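Local coordinates for penicillin-binding protein activator LpoB (Salmonella enterica subsp. enterica serovar Typhimurium, PDB 4Q6V), which probably regulates peptidoglycan synthesis as an outer-membrane lipoprotein essential for the function of penicillin-binding protein 1B, its C-terminal domain being the part described here, at residues Y1-A6 with N42-T47; M115-V120 with E124-G129. One frame throughout, in Å; residues are numbered along the deposited sequence.

How the interactions relate
Following the chain from its N terminus, interaction 1 joins the start of helix 3-15 to the start of helix 41-54, closing a loop of 35 residues that contains strand 25-35. Interaction 2 comes much later and closes only a three-residue turn, between strands 112-119 and 125-132 at one edge of the sheet. The two contacts follow in series, neither nested nor crossed, with centres 19 Å apart on opposite sides of the chain's centre. Helix 3-15 links them: its first turn serves interaction 1, while Leu-10 and Met-14 further along touch Met-115, Leu-117 and Trp-127 of the hairpin. A backbone bond between Asp-2 and Gln-134 also brings the two chain ends together.

Interaction 1 (Y1-A6 with N42-T47); sequences YDWNGA and NEATET
Ala-44 sets its methyl group over one face of the Trp-3 indole, and with nothing larger than that methyl on its side of the contact, the CA atoms of Trp-3 and Ala-44 are 6.6 Å apart. The ring turns its flat side to the helix: Ala-44 CB stands 3.7 Å from the centroid of the six-membered ring and 18° off its normal, a CH-pi contact. CB is nearest the benzo half, 3.6 Å from Trp-3 CE2, while Tyr-1 CB lies over the opposite face of the indole, toward the rim.

One turn further along, Thr-47 makes the second point of contact. Its hydroxyl folds back on its own helix, where OG1 donates to Glu-43 O at 3.1 Å, nearly in line with the carbonyl. This bond fixes the rotation about CA-CB and leaves CG2 anti to the backbone N (chi1 -64°, measured to OG1), directed at helix 3-15. There the methyl meets Trp-3 CB at 3.7 Å. The Asn-4 amide presents its OD1 to the same Thr-47 CG2 at 3.5 Å, and that oxygen finds its polar partner in Gln-8 NE2, one turn down the same helix.

The first turn of helix 3-15 is capped by Asp-2, whose OD1 takes a weak bond from Gly-5 N at 3.3 Å. Ala-44 also rests on Val-31 of strand 25-35, and Thr-45 OG1 is held by Ala-41 O and Val-31 N, which ties this part of helix 41-54 to the sheet as well as to Trp-3. Helices 3-15 and 41-54 thus pack together beside the mixed sheet of the LpoB C-terminal domain, an alpha/beta fold probably related to the N-terminal domain of TolB.

Interaction 2 (M115-V120 with E124-G129); sequences MQLMLV and EIIWSG
Leu-117, Trp-127 and Met-115 gather their side chains on one face of an antiparallel beta hairpin, formed by the last two strands of the sheet. Met-115 is a selenomethionine, bent at its last torsion (chi3 -40°) so that its CE comes in the ring plane to the edge of the indole, a tight 3.3 Å from Trp-127 CH2. Gly-129 N passes over the rim of one face of the same ring. Helix 3-15 covers this side through Leu-10 and Met-14.

A classic beta bulge, with Ile-126 and Trp-127 opposite Leu-117, then shifts the register by one residue between Leu-117 and Met-118. Ile-126, whose psi of -16° departs from a strand value, is the extra residue, and its side chain joins the Leu-117 face: Ile-126 CD1 reaches Leu-117 CD2 at 4.0 Å, the two branches crossing obliquely, and Tyr-98 of the neighbouring strand touches both residues. The other face carries Met-118 and Ile-125, where Ile-125 CD1 lies 3.8 Å from Met-118 CB while the selenium end of the methionine turns to Ile-88 and Tyr-101.

Between the two apolar faces run the backbone bonds. Met-115 and Gly-129 pair in both directions, with Met-115 N giving the shorter bond to Gly-129 O at 2.8 Å. Beyond them Leu-117 N donates almost straight (171°) to Trp-127 O at 2.9 Å. Within the bulge, Ile-126 N gives to Leu-117 O at 3.0 Å, so Leu-117 bonds to both bulge residues.

Toward the polar edge, Gln-116 and Ser-128 form a non-hydrogen-bonded pair. Near the turn, Glu-124 O accepts from Leu-119 N at 3.0 Å, and the same oxygen also receives a CA-H...O contact from Met-118 CA.

Interaction 1 (Y1-A6 with N42-T47)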
# COMPACT_ATOMS: atom_id res chain seq x y z
N TYR A 1 6.73 15.94 -7.92
CA TYR A 1 5.48 15.13 -7.81
C TYR A 1 4.69 15.57 -6.60
O TYR A 1 5.23 15.63 -5.53
CB TYR A 1 5.74 13.64 -7.61
CG TYR A 1 6.35 12.90 -8.76
CD1 TYR A 1 5.80 12.98 -10.03
CD2 TYR A 1 7.45 12.07 -8.59
CE1 TYR A 1 6.35 12.30 -11.10
CE2 TYR A 1 8.00 11.38 -9.65
CZ TYR A 1 7.45 11.51 -10.91
OH TYR A 1 8.01 10.81 -11.96
N ASP A 2 3.41 15.86 -6.82
CA ASP A 2 2.47 16.11 -5.74
C ASP A 2 1.74 14.83 -5.34
O ASP A 2 0.62 14.59 -5.80
CB ASP A 2 1.43 17.16 -6.16
CG ASP A 2 0.55 17.61 -5.00
OD1 ASP A 2 0.89 17.29 -3.83
OD2 ASP A 2 -0.46 18.29 -5.27
N TRP A 3 2.40 14.04 -4.51
CA TRP A 3 1.87 12.74 -4.07
C TRP A 3 0.61 12.85 -3.21
O TRP A 3 -0.38 12.14 -3.47
CB TRP A 3 2.95 11.98 -3.34
CG TRP A 3 4.07 11.42 -4.17
CD1 TRP A 3 5.38 11.77 -4.05
CD2 TRP A 3 4.03 10.39 -5.17
NE1 TRP A 3 6.16 11.03 -4.91
CE2 TRP A 3 5.35 10.18 -5.62
CE3 TRP A 3 3.00 9.64 -5.75
CZ2 TRP A 3 5.68 9.25 -6.62
CZ3 TRP A 3 3.33 8.69 -6.72
CH2 TRP A 3 4.64 8.52 -7.16
N ASN A 4 0.61 13.78 -2.25
CA ASN A 4 -0.61 14.09 -1.47
C ASN A 4 -1.83 14.43 -2.32
O ASN A 4 -2.94 13.96 -2.10
CB ASN A 4 -0.36 15.21 -0.44
CG ASN A 4 0.25 14.73 0.89
OD1 ASN A 4 -0.03 13.63 1.38
ND2 ASN A 4 1.06 15.56 1.50
N GLY A 5 -1.63 15.26 -3.34
CA GLY A 5 -2.71 15.64 -4.22
C GLY A 5 -3.35 14.47 -4.87
O GLY A 5 -4.59 14.42 -5.02
N ALA A 6 -2.52 13.49 -5.25
CA ALA A 6 -3.00 12.22 -5.76
C ALA A 6 -3.53 11.26 -4.68
O ALA A 6 -4.61 10.64 -4.86
CB ALA A 6 -1.90 11.57 -6.56
N ASN A 42 10.39 4.87 -1.75
CA ASN A 42 10.10 4.96 -0.33
C ASN A 42 9.65 6.37 0.06
O ASN A 42 9.04 6.54 1.11
CB ASN A 42 11.29 4.50 0.53
CG ASN A 42 12.47 5.46 0.48
OD1 ASN A 42 12.52 6.37 -0.36
ND2 ASN A 42 13.43 5.26 1.37
N GLU A 43 9.94 7.37 -0.78
CA GLU A 43 9.38 8.70 -0.57
C GLU A 43 7.89 8.80 -0.87
O GLU A 43 7.13 9.54 -0.24
CB GLU A 43 10.14 9.73 -1.40
CG GLU A 43 9.80 11.19 -1.08
CD GLU A 43 10.47 12.17 -2.03
OE1 GLU A 43 10.55 11.88 -3.26
OE2 GLU A 43 10.88 13.25 -1.52
N ALA A 44 7.46 8.05 -1.87
CA ALA A 44 6.04 7.93 -2.21
C ALA A 44 5.33 7.09 -1.16
O ALA A 44 4.19 7.39 -0.82
CB ALA A 44 5.89 7.27 -3.58
N THR A 45 6.02 6.06 -0.65
CA THR A 45 5.47 5.12 0.32
C THR A 45 5.30 5.78 1.68
O THR A 45 4.28 5.55 2.32
CB THR A 45 6.38 3.89 0.46
OG1 THR A 45 6.60 3.28 -0.83
CG2 THR A 45 5.75 2.85 1.39
N GLU A 46 6.27 6.60 2.09
CA GLU A 46 6.16 7.42 3.31
C GLU A 46 4.98 8.37 3.27
O GLU A 46 4.21 8.48 4.23
CB GLU A 46 7.43 8.20 3.61
CG GLU A 46 8.50 7.38 4.32
CD GLU A 46 8.11 6.99 5.76
OE1 GLU A 46 7.59 7.87 6.49
OE2 GLU A 46 8.31 5.83 6.20
N THR A 47 4.81 9.04 2.14
CA THR A 47 3.65 9.91 1.98
C THR A 47 2.35 9.14 2.22
O THR A 47 1.42 9.62 2.86
CB THR A 47 3.66 10.57 0.57
OG1 THR A 47 4.80 11.43 0.48
CG2 THR A 47 2.42 11.41 0.32

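Interaction 2 (M115-V120 with E124-G129)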
# COMPACT_ATOMS: atom_id res chain seq x y z
N MSE A 115 -4.44 1.96 -6.82
CA MSE A 115 -4.36 1.35 -5.48
C MSE A 115 -5.42 0.29 -5.37
O MSE A 115 -6.46 0.37 -5.99
CB MSE A 115 -4.56 2.40 -4.39
CG MSE A 115 -3.37 3.35 -4.31
SE MSE A 115 -3.50 4.60 -2.77
CE MSE A 115 -5.41 4.93 -2.95
N GLN A 116 -5.15 -0.75 -4.59
CA GLN A 116 -6.13 -1.78 -4.31
C GLN A 116 -6.04 -2.28 -2.86
O GLN A 116 -4.94 -2.49 -2.33
CB GLN A 116 -5.94 -2.91 -5.27
CG GLN A 116 -5.48 -2.45 -6.65
CD GLN A 116 -4.80 -3.59 -7.32
OE1 GLN A 116 -5.50 -4.56 -7.69
NE2 GLN A 116 -3.48 -3.50 -7.47
N LEU A 117 -7.20 -2.47 -2.24
CA LEU A 117 -7.25 -2.92 -0.85
C LEU A 117 -7.77 -4.34 -0.72
O LEU A 117 -8.96 -4.61 -1.04
CB LEU A 117 -8.11 -1.97 -0.02
CG LEU A 117 -8.14 -2.25 1.47
CD1 LEU A 117 -6.82 -1.85 2.10
CD2 LEU A 117 -9.30 -1.50 2.08
N MSE A 118 -6.93 -5.22 -0.20
CA MSE A 118 -7.24 -6.64 -0.09
C MSE A 118 -7.62 -6.99 1.32
O MSE A 118 -6.89 -6.74 2.28
CB MSE A 118 -6.06 -7.48 -0.61
CG MSE A 118 -6.29 -8.94 -0.37
SE MSE A 118 -4.98 -10.04 -1.30
CE MSE A 118 -3.61 -9.95 0.11
N LEU A 119 -8.79 -7.59 1.50
CA LEU A 119 -9.15 -8.25 2.77
C LEU A 119 -8.35 -9.52 3.00
O LEU A 119 -8.43 -10.45 2.18
CB LEU A 119 -10.65 -8.56 2.79
CG LEU A 119 -11.27 -8.99 4.14
CD1 LEU A 119 -11.34 -7.79 5.10
CD2 LEU A 119 -12.67 -9.58 3.90
N VAL A 120 -7.56 -9.55 4.08
CA VAL A 120 -6.64 -10.66 4.32
C VAL A 120 -7.37 -11.98 4.51
O VAL A 120 -7.07 -12.98 3.86
CB VAL A 120 -5.68 -10.37 5.52
CG1 VAL A 120 -4.91 -11.60 5.93
CG2 VAL A 120 -4.73 -9.24 5.16
N GLU A 124 -9.97 -11.24 -1.02
CA GLU A 124 -10.74 -10.47 -1.98
C GLU A 124 -10.40 -9.00 -2.02
O GLU A 124 -10.22 -8.37 -0.97
CB GLU A 124 -12.22 -10.58 -1.66
CG GLU A 124 -13.11 -9.60 -2.42
CD GLU A 124 -14.59 -9.83 -2.17
OE1 GLU A 124 -14.98 -10.55 -1.22
OE2 GLU A 124 -15.40 -9.33 -2.96
N ILE A 125 -10.38 -8.44 -3.23
CA ILE A 125 -10.21 -7.00 -3.40
C ILE A 125 -11.51 -6.28 -3.15
O ILE A 125 -12.45 -6.43 -3.93
CB ILE A 125 -9.63 -6.62 -4.77
CG1 ILE A 125 -8.28 -7.31 -5.02
CG2 ILE A 125 -9.49 -5.08 -4.88
CD1 ILE A 125 -7.14 -6.77 -4.16
N ILE A 126 -11.58 -5.50 -2.07
CA ILE A 126 -12.84 -4.90 -1.65
C ILE A 126 -12.92 -3.46 -2.12
O ILE A 126 -14.02 -2.91 -2.11
CB ILE A 126 -13.09 -5.01 -0.11
CG1 ILE A 126 -11.99 -4.28 0.68
CG2 ILE A 126 -13.27 -6.48 0.26
CD1 ILE A 126 -12.08 -4.33 2.18
N TRP A 127 -11.78 -2.87 -2.50
CA TRP A 127 -11.77 -1.47 -2.98
C TRP A 127 -10.65 -1.24 -3.98
O TRP A 127 -9.53 -1.74 -3.80
CB TRP A 127 -11.62 -0.48 -1.80
CG TRP A 127 -11.50 0.93 -2.29
CD1 TRP A 127 -12.55 1.74 -2.67
CD2 TRP A 127 -10.32 1.70 -2.52
NE1 TRP A 127 -12.10 2.96 -3.11
CE2 TRP A 127 -10.73 2.96 -3.04
CE3 TRP A 127 -8.96 1.48 -2.30
CZ2 TRP A 127 -9.83 3.97 -3.35
CZ3 TRP A 127 -8.06 2.44 -2.63
CH2 TRP A 127 -8.50 3.69 -3.16
N SER A 128 -10.93 -0.37 -4.97
CA SER A 128 -9.93 0.00 -5.94
C SER A 128 -10.07 1.45 -6.38
O SER A 128 -11.19 1.93 -6.46
CB SER A 128 -10.04 -0.93 -7.15
OG SER A 128 -9.10 -0.63 -8.13
N GLY A 129 -8.95 2.11 -6.66
CA GLY A 129 -8.94 3.51 -7.10
C GLY A 129 -7.74 3.92 -7.93
O GLY A 129 -6.64 3.42 -7.72